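Local coordinates for molybdopterin biosynthesis moeA protein (PDB 1WU2), which is a MoeA family protein that probably takes part in the late, metal-inserting steps of molybdenum cofactor biosynthesis, with a probable molybdopterin-binding domain, at residues I82-A87 / V122-D127; G218-E221 / E226-L229; L274-T279 / R285-G290. All coordinates share one frame; numbering follows the deposited sequence.

Contact 1: I82-A87 / V122-D127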
loop_
_atom_site.group_PDB
_atom_site.type_symbol
_atom_site.label_atom_id
_atom_site.label_comp_id
_atom_site.label_asym_id
_atom_site.label_seq_id
_atom_site.Cartn_x
_atom_site.Cartn_y
_atom_site.Cartn_z
ATOM N N ILE A 82 -41.467 1.989 -37.667
ATOM C CA ILE A 82 -41.058 2.124 -39.069
ATOM C C ILE A 82 -39.828 1.286 -39.434
ATOM O O ILE A 82 -39.583 1.027 -40.612
ATOM C CB ILE A 82 -40.777 3.612 -39.413
ATOM C CG1 ILE A 82 -39.479 4.091 -38.728
ATOM C CG2 ILE A 82 -42.004 4.472 -39.079
ATOM C CD1 ILE A 82 -39.426 5.570 -38.375
ATOM N N GLU A 83 -39.045 0.888 -38.435
ATOM C CA GLU A 83 -37.828 0.113 -38.685
ATOM C C GLU A 83 -37.422 -0.764 -37.503
ATOM O O GLU A 83 -37.717 -0.457 -36.350
ATOM C CB GLU A 83 -36.665 1.046 -39.044
ATOM C CG GLU A 83 -35.357 0.322 -39.344
ATOM C CD GLU A 83 -34.248 1.240 -39.810
ATOM O OE1 GLU A 83 -34.200 2.403 -39.363
ATOM O OE2 GLU A 83 -33.410 0.783 -40.618
ATOM N N GLU A 84 -36.746 -1.863 -37.820
ATOM C CA GLU A 84 -36.065 -2.690 -36.838
ATOM C C GLU A 84 -34.620 -2.866 -37.291
ATOM O O GLU A 84 -34.354 -3.497 -38.315
ATOM C CB GLU A 84 -36.754 -4.049 -36.708
ATOM C CG GLU A 84 -38.246 -3.951 -36.431
ATOM C CD GLU A 84 -38.850 -5.270 -35.993
ATOM O OE1 GLU A 84 -38.335 -6.335 -36.397
ATOM O OE2 GLU A 84 -39.847 -5.237 -35.244
ATOM N N VAL A 85 -33.695 -2.289 -36.527
ATOM C CA VAL A 85 -32.278 -2.289 -36.867
ATOM C C VAL A 85 -31.674 -3.636 -36.473
ATOM O O VAL A 85 -31.705 -3.994 -35.296
ATOM C CB VAL A 85 -31.524 -1.152 -36.130
ATOM C CG1 VAL A 85 -30.054 -1.112 -36.538
ATOM C CG2 VAL A 85 -32.186 0.199 -36.390
ATOM N N PRO A 86 -31.132 -4.389 -37.437
ATOM C CA PRO A 86 -30.457 -5.659 -37.126
ATOM C C PRO A 86 -29.228 -5.461 -36.243
ATOM O O PRO A 86 -28.811 -4.322 -36.022
ATOM C CB PRO A 86 -30.037 -6.192 -38.504
ATOM C CG PRO A 86 -30.858 -5.442 -39.491
ATOM C CD PRO A 86 -31.121 -4.106 -38.885
ATOM N N ALA A 87 -28.659 -6.559 -35.752
ATOM C CA ALA A 87 -27.518 -6.499 -34.837
ATOM C C ALA A 87 -26.284 -5.867 -35.493
ATOM O O ALA A 87 -25.917 -6.224 -36.613
ATOM C CB ALA A 87 -27.187 -7.893 -34.313
ATOM N N VAL A 122 -43.780 -2.306 -23.118
ATOM C CA VAL A 122 -44.807 -1.928 -24.091
ATOM C C VAL A 122 -45.475 -3.158 -24.710
ATOM O O VAL A 122 -44.875 -4.231 -24.791
ATOM C CB VAL A 122 -44.235 -1.028 -25.216
ATOM C CG1 VAL A 122 -43.726 0.280 -24.639
ATOM C CG2 VAL A 122 -43.128 -1.738 -25.993
ATOM N N LYS A 123 -46.720 -2.983 -25.147
ATOM C CA LYS A 123 -47.483 -4.048 -25.792
ATOM C C LYS A 123 -47.272 -3.987 -27.301
ATOM O O LYS A 123 -47.530 -2.957 -27.923
ATOM C CB LYS A 123 -48.973 -3.913 -25.458
ATOM C CG LYS A 123 -49.765 -5.202 -25.628
ATOM C CD LYS A 123 -49.585 -6.138 -24.434
ATOM C CE LYS A 123 -49.667 -7.601 -24.850
ATOM N NZ LYS A 123 -48.446 -8.050 -25.576
ATOM N N ARG A 124 -46.806 -5.093 -27.881
ATOM C CA ARG A 124 -46.506 -5.162 -29.313
ATOM C C ARG A 124 -47.676 -5.777 -30.087
ATOM O O ARG A 124 -47.751 -6.996 -30.255
ATOM C CB ARG A 124 -45.215 -5.960 -29.560
ATOM C CG ARG A 124 -44.091 -5.156 -30.196
ATOM C CD ARG A 124 -44.427 -4.567 -31.567
ATOM N NE ARG A 124 -43.570 -5.093 -32.631
ATOM C CZ ARG A 124 -43.367 -4.502 -33.809
ATOM N NH1 ARG A 124 -43.956 -3.349 -34.110
ATOM N NH2 ARG A 124 -42.566 -5.071 -34.701
ATOM N N GLU A 125 -48.587 -4.920 -30.543
ATOM C CA GLU A 125 -49.743 -5.342 -31.332
ATOM C C GLU A 125 -49.528 -5.014 -32.814
ATOM O O GLU A 125 -49.895 -3.936 -33.280
ATOM C CB GLU A 125 -51.015 -4.666 -30.806
ATOM C CG GLU A 125 -52.312 -5.230 -31.371
ATOM C CD GLU A 125 -53.479 -4.269 -31.227
ATOM O OE1 GLU A 125 -53.737 -3.806 -30.094
ATOM O OE2 GLU A 125 -54.137 -3.973 -32.248
ATOM N N GLY A 126 -48.928 -5.954 -33.542
ATOM C CA GLY A 126 -48.678 -5.790 -34.966
ATOM C C GLY A 126 -47.495 -4.885 -35.258
ATOM O O GLY A 126 -46.351 -5.245 -34.968
ATOM N N ASP A 127 -47.772 -3.715 -35.836
ATOM C CA ASP A 127 -46.743 -2.720 -36.153
ATOM C C ASP A 127 -46.844 -1.500 -35.228
ATOM O O ASP A 127 -46.190 -0.485 -35.458
ATOM C CB ASP A 127 -46.854 -2.283 -37.625
ATOM C CG ASP A 127 -46.001 -3.133 -38.564
ATOM O OD1 ASP A 127 -46.199 -3.031 -39.794
ATOM O OD2 ASP A 127 -45.112 -3.924 -38.175
#

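Contact 2: G218-E221 / E226-L229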
loop_
_atom_site.group_PDB
_atom_site.type_symbol
_atom_site.label_atom_id
_atom_site.label_comp_id
_atom_site.label_asym_id
_atom_site.label_seq_id
_atom_site.Cartn_x
_atom_site.Cartn_y
_atom_site.Cartn_z
ATOM N N GLY A 218 14.528 -1.079 0.952
ATOM C CA GLY A 218 13.116 -1.382 0.811
ATOM C C GLY A 218 12.207 -0.180 0.994
ATOM O O GLY A 218 11.222 -0.043 0.280
ATOM N N LEU A 219 12.543 0.685 1.947
ATOM C CA LEU A 219 11.705 1.834 2.285
ATOM C C LEU A 219 11.746 2.879 1.176
ATOM O O LEU A 219 10.730 3.508 0.866
ATOM C CB LEU A 219 12.155 2.459 3.611
ATOM C CG LEU A 219 11.754 1.733 4.903
ATOM C CD1 LEU A 219 12.568 2.257 6.084
ATOM C CD2 LEU A 219 10.267 1.884 5.173
ATOM N N VAL A 220 12.926 3.052 0.579
ATOM C CA VAL A 220 13.110 3.974 -0.535
ATOM C C VAL A 220 12.371 3.458 -1.769
ATOM O O VAL A 220 11.756 4.236 -2.488
ATOM C CB VAL A 220 14.611 4.196 -0.847
ATOM C CG1 VAL A 220 14.806 4.893 -2.196
ATOM C CG2 VAL A 220 15.265 5.018 0.254
ATOM N N GLU A 221 12.430 2.148 -1.999
ATOM C CA GLU A 221 11.742 1.516 -3.132
ATOM C C GLU A 221 10.225 1.549 -2.936
ATOM O O GLU A 221 9.471 1.650 -3.902
ATOM C CB GLU A 221 12.221 0.068 -3.335
ATOM C CG GLU A 221 13.660 -0.041 -3.832
ATOM C CD GLU A 221 14.243 -1.449 -3.749
ATOM O OE1 GLU A 221 13.824 -2.241 -2.874
ATOM O OE2 GLU A 221 15.139 -1.769 -4.565
ATOM N N GLU A 226 14.948 5.100 -6.100
ATOM C CA GLU A 226 15.897 4.052 -6.459
ATOM C C GLU A 226 17.078 4.135 -5.493
ATOM O O GLU A 226 17.853 5.083 -5.562
ATOM C CB GLU A 226 16.389 4.267 -7.892
ATOM C CG GLU A 226 17.416 3.252 -8.383
ATOM C CD GLU A 226 18.019 3.618 -9.734
ATOM O OE1 GLU A 226 17.730 4.716 -10.259
ATOM O OE2 GLU A 226 18.793 2.801 -10.274
ATOM N N PRO A 227 17.224 3.165 -4.591
ATOM C CA PRO A 227 18.338 3.185 -3.637
ATOM C C PRO A 227 19.651 2.775 -4.297
ATOM O O PRO A 227 19.662 1.861 -5.119
ATOM C CB PRO A 227 17.919 2.154 -2.589
ATOM C CG PRO A 227 17.071 1.197 -3.327
ATOM C CD PRO A 227 16.371 1.979 -4.407
ATOM N N ILE A 228 20.734 3.458 -3.936
ATOM C CA ILE A 228 22.060 3.157 -4.454
ATOM C C ILE A 228 23.018 2.978 -3.280
ATOM O O ILE A 228 23.254 3.915 -2.519
ATOM C CB ILE A 228 22.529 4.281 -5.398
ATOM C CG1 ILE A 228 21.773 4.201 -6.730
ATOM C CG2 ILE A 228 24.033 4.191 -5.666
ATOM C CD1 ILE A 228 21.343 5.536 -7.260
ATOM N N LEU A 229 23.564 1.773 -3.149
ATOM C CA LEU A 229 24.417 1.410 -2.022
ATOM C C LEU A 229 25.854 1.848 -2.249
ATOM O O LEU A 229 26.440 1.556 -3.293
ATOM C CB LEU A 229 24.410 -0.104 -1.811
ATOM C CG LEU A 229 23.094 -0.779 -1.415
ATOM C CD1 LEU A 229 22.274 -1.163 -2.642
ATOM C CD2 LEU A 229 23.385 -2.005 -0.552
#

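Contact 3: L274-T279 / R285-G290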
loop_
_atom_site.group_PDB
_atom_site.type_symbol
_atom_site.label_atom_id
_atom_site.label_comp_id
_atom_site.label_asym_id
_atom_site.label_seq_id
_atom_site.Cartn_x
_atom_site.Cartn_y
_atom_site.Cartn_z
ATOM N N LEU A 274 24.922 22.310 7.585
ATOM C CA LEU A 274 23.602 21.919 8.074
ATOM C C LEU A 274 22.645 23.095 8.270
ATOM O O LEU A 274 23.008 24.108 8.865
ATOM C CB LEU A 274 23.751 21.163 9.398
ATOM C CG LEU A 274 24.663 19.930 9.358
ATOM C CD1 LEU A 274 25.193 19.589 10.741
ATOM C CD2 LEU A 274 23.935 18.736 8.753
ATOM N N LEU A 275 21.425 22.952 7.752
ATOM C CA LEU A 275 20.321 23.844 8.098
ATOM C C LEU A 275 19.913 23.632 9.552
ATOM O O LEU A 275 19.674 24.592 10.285
ATOM C CB LEU A 275 19.111 23.597 7.192
ATOM C CG LEU A 275 19.259 23.990 5.724
ATOM C CD1 LEU A 275 18.101 23.430 4.911
ATOM C CD2 LEU A 275 19.340 25.504 5.576
ATOM N N PHE A 276 19.816 22.367 9.955
ATOM C CA PHE A 276 19.564 22.017 11.352
ATOM C C PHE A 276 20.216 20.687 11.744
ATOM O O PHE A 276 20.647 19.910 10.897
ATOM C CB PHE A 276 18.057 21.987 11.649
ATOM C CG PHE A 276 17.287 20.994 10.820
ATOM C CD1 PHE A 276 17.071 19.704 11.283
ATOM C CD2 PHE A 276 16.780 21.352 9.580
ATOM C CE1 PHE A 276 16.366 18.786 10.521
ATOM C CE2 PHE A 276 16.071 20.436 8.811
ATOM C CZ PHE A 276 15.863 19.153 9.284
ATOM N N HIS A 277 20.282 20.455 13.050
ATOM C CA HIS A 277 20.869 19.250 13.627
ATOM C C HIS A 277 20.498 19.234 15.108
ATOM O O HIS A 277 20.818 20.165 15.847
ATOM C CB HIS A 277 22.389 19.248 13.456
ATOM C CG HIS A 277 23.052 17.975 13.887
ATOM N ND1 HIS A 277 22.529 16.729 13.618
ATOM C CD2 HIS A 277 24.208 17.758 14.559
ATOM C CE1 HIS A 277 23.329 15.800 14.107
ATOM N NE2 HIS A 277 24.354 16.398 14.687
ATOM N N GLY A 278 19.820 18.175 15.534
ATOM C CA GLY A 278 19.222 18.133 16.852
ATOM C C GLY A 278 17.800 18.624 16.709
ATOM O O GLY A 278 17.552 19.822 16.581
ATOM N N THR A 279 16.870 17.681 16.708
ATOM C CA THR A 279 15.468 17.966 16.477
ATOM C C THR A 279 14.623 17.430 17.632
ATOM O O THR A 279 15.117 16.744 18.529
ATOM C CB THR A 279 15.036 17.377 15.103
ATOM O OG1 THR A 279 13.908 18.095 14.585
ATOM C CG2 THR A 279 14.543 15.944 15.224
ATOM N N ARG A 285 15.886 11.882 17.677
ATOM C CA ARG A 285 16.254 13.246 18.079
ATOM C C ARG A 285 17.492 13.819 17.360
ATOM O O ARG A 285 17.433 14.944 16.869
ATOM C CB ARG A 285 16.411 13.319 19.614
ATOM C CG ARG A 285 17.545 14.189 20.150
ATOM C CD ARG A 285 17.605 14.228 21.670
ATOM N NE ARG A 285 18.780 14.951 22.150
ATOM C CZ ARG A 285 18.938 15.421 23.389
ATOM N NH1 ARG A 285 17.995 15.252 24.317
ATOM N NH2 ARG A 285 20.054 16.070 23.707
ATOM N N PRO A 286 18.596 13.074 17.284
ATOM C CA PRO A 286 19.824 13.596 16.657
ATOM C C PRO A 286 19.789 13.767 15.124
ATOM O O PRO A 286 20.849 13.951 14.526
ATOM C CB PRO A 286 20.893 12.558 17.049
ATOM C CG PRO A 286 20.253 11.702 18.107
ATOM C CD PRO A 286 18.790 11.709 17.806
ATOM N N PHE A 287 18.613 13.710 14.504
ATOM C CA PHE A 287 18.483 13.905 13.060
ATOM C C PHE A 287 18.871 15.329 12.645
ATOM O O PHE A 287 18.512 16.298 13.313
ATOM C CB PHE A 287 17.047 13.597 12.607
ATOM C CG PHE A 287 16.778 13.927 11.165
ATOM C CD1 PHE A 287 17.144 13.048 10.153
ATOM C CD2 PHE A 287 16.160 15.120 10.822
ATOM C CE1 PHE A 287 16.896 13.362 8.820
ATOM C CE2 PHE A 287 15.915 15.438 9.498
ATOM C CZ PHE A 287 16.283 14.560 8.494
ATOM N N GLY A 288 19.616 15.433 11.546
ATOM C CA GLY A 288 19.934 16.709 10.919
ATOM C C GLY A 288 19.803 16.635 9.404
ATOM O O GLY A 288 19.587 15.555 8.844
ATOM N N TYR A 289 19.924 17.781 8.739
ATOM C CA TYR A 289 19.863 17.833 7.281
ATOM C C TYR A 289 20.498 19.096 6.697
ATOM O O TYR A 289 20.353 20.186 7.248
ATOM C CB TYR A 289 18.415 17.730 6.795
ATOM C CG TYR A 289 18.255 18.090 5.333
ATOM C CD1 TYR A 289 18.445 17.134 4.339
ATOM C CD2 TYR A 289 17.949 19.392 4.944
ATOM C CE1 TYR A 289 18.316 17.457 3.001
ATOM C CE2 TYR A 289 17.822 19.727 3.607
ATOM C CZ TYR A 289 18.007 18.754 2.640
ATOM O OH TYR A 289 17.880 19.078 1.312
ATOM N N GLY A 290 21.176 18.929 5.563
ATOM C CA GLY A 290 21.736 20.034 4.804
ATOM C C GLY A 290 22.357 19.574 3.490
ATOM O O GLY A 290 22.987 18.519 3.439
#

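Contact 1: I82-A87 / V122-D127
Glu84 and Arg124 face each other with their CA atoms 13.1 Å apart, too far for backbone pairing, because strand 128-131 runs between their strands in the sheet. The setting is a mixed beta sheet in the MoeA N-terminal region, well out from the centre of the chain. The short, weakly bonded strand 123-125 is one of the sheet's two outermost strands. It turns back through Gly126, at positive phi, into Asp127, whose backbone bonds to Val81. What joins the two segments is a single salt bridge at the protein surface, near the turn that leads into strand 128-131. The side chains come from opposite directions, and Glu84 OE2 lies 2.8 Å from Arg124 NH2. The grip is one-pointed: Glu84 OE1 stays 4.7 Å from Arg124 NH2, and the carboxylate and guanidinium planes are turned 40° apart, so this is not a flat, two-pronged pairing. The glutamate gets there with a chain extended beyond CG. The arginine reaches it by bending at chi2 (-60°) and again at chi3 (-117°), which swings the guanidinium round; its side chain also touches Tyr61 and Ile129. Asp127 is the other acid nearby. Its OD2 lies 6.2 Å from Glu84 OE2, and the arginine charge close to both carboxylates probably eases their mutual repulsion. Lys102, from the adjacent strand 99-103, touches the Glu84 side chain. Over one face of the guanidinium sits the carbonyl of Gly126, with Gly126 O 3.2 Å from Arg124 NH1 at an angle too poor for a hydrogen bond.

Contact 2: G218-E221 / E226-L229
Val220 and Glu221, at the end of helix 212-222, pack on Pro227 at the start of strand 226-233. This is the tight return of a beta-alpha-beta crossover: strand 226-233 lies parallel to its neighbour, strand 184-190, at one edge of the mixed sheet in the probable molybdopterin-binding domain. Glu221 and Glu226 stand 5.9 Å apart between their CA atoms, where the chain comes off the helix into the strand. Val220 points at the strand and uses one branch. CG1, anti to the backbone N (chi1 167°), is carried against the start of the strand, 3.8 Å from Pro227 N and 4.0 Å from Pro227 CD. The Val220 side chain also touches Val185 of strand 184-190 and Phe307 of helix 300-319, a buried wedge between its own helix, the sheet and a second helix. Glu221 works differently. Its CG stands anti to the carbonyl carbon (chi1 -69°), and the extended chain then passes the pyrrolidine ring at about a right angle, with CG making the closest approach. Glu221 CG is 3.4 Å from Pro227 CD, and further out Glu221 OE2 comes to 3.7 Å from Pro227 CG. That oxygen also faces Arg33 of the second subunit in a long, weak ion pair, which places the contact beside the dimer interface. Cut back to an alanine, this position would probably leave the CD-CG edge of Pro227 uncovered and cost Arg33 of the second subunit a distant acidic partner. Val220 CG1 also approaches the backbone at Glu226 N, at 3.9 Å.

Contact 3: L274-T279 / R285-G290
Phe276 and Tyr289 pair across two short antiparallel strands, 276-277 and 288-290, at an edge of the sheet. Leu275 and Phe276 both face Tyr289, a classic beta bulge. The tight side is aromatic. With CG wedged between the backbone N and carbonyl carbon (chi1 60°), the Phe276 ring lies back over the partner strand: Tyr289 N sits over one face, and Phe276 CZ is 3.8 Å from Tyr289 CB. Phe276 CE1 meets Phe287 CE2 at 3.5 Å, rim to rim, with the planes at 49°. Helix 10-20 covers the sheet face carrying these rings, Ala13 against Phe276 and Leu17 against Phe287 and Tyr289, while Tyr289 OH bonds to Asp20. At Gly288 a CB would clash with His277 ND1 and Phe276 O. His277, on the other sheet face, is partly exposed; its ring turns an edge toward Gly288, and Pro286 O lies 3.1 Å from His277 CE1. Looser and more exposed is the end at Arg285 and Pro286, where the arginine's CB and CG approach Thr279 O and its side chain also touches Arg342. Even so, the backbone is secured there, Thr279 N giving its hydrogen to Arg285 O at 2.8 Å, nearly straight at 168°.

From the N terminus, helix 10-20 passes first and later covers one face of contact 3. Contact 1 closes a 34-residue loop in an outlying part of the MoeA N-terminal region, between strands 77-84 and 123-125. Contact 2 closes a four-residue turn from helix to strand, and contact 3 a five-residue loop whose strand 281-282 joins a different sheet, beside strand 343-351. The three follow in series, none nested or crossed. Contacts 2 and 3 share the mixed sheet of the probable molybdopterin-binding domain, reaching its two outermost strands, 226-233 and 276-277, with centres 22 Å apart. Contact 1 is remote, its centre 65 Å from that of contact 2, across the chain's middle.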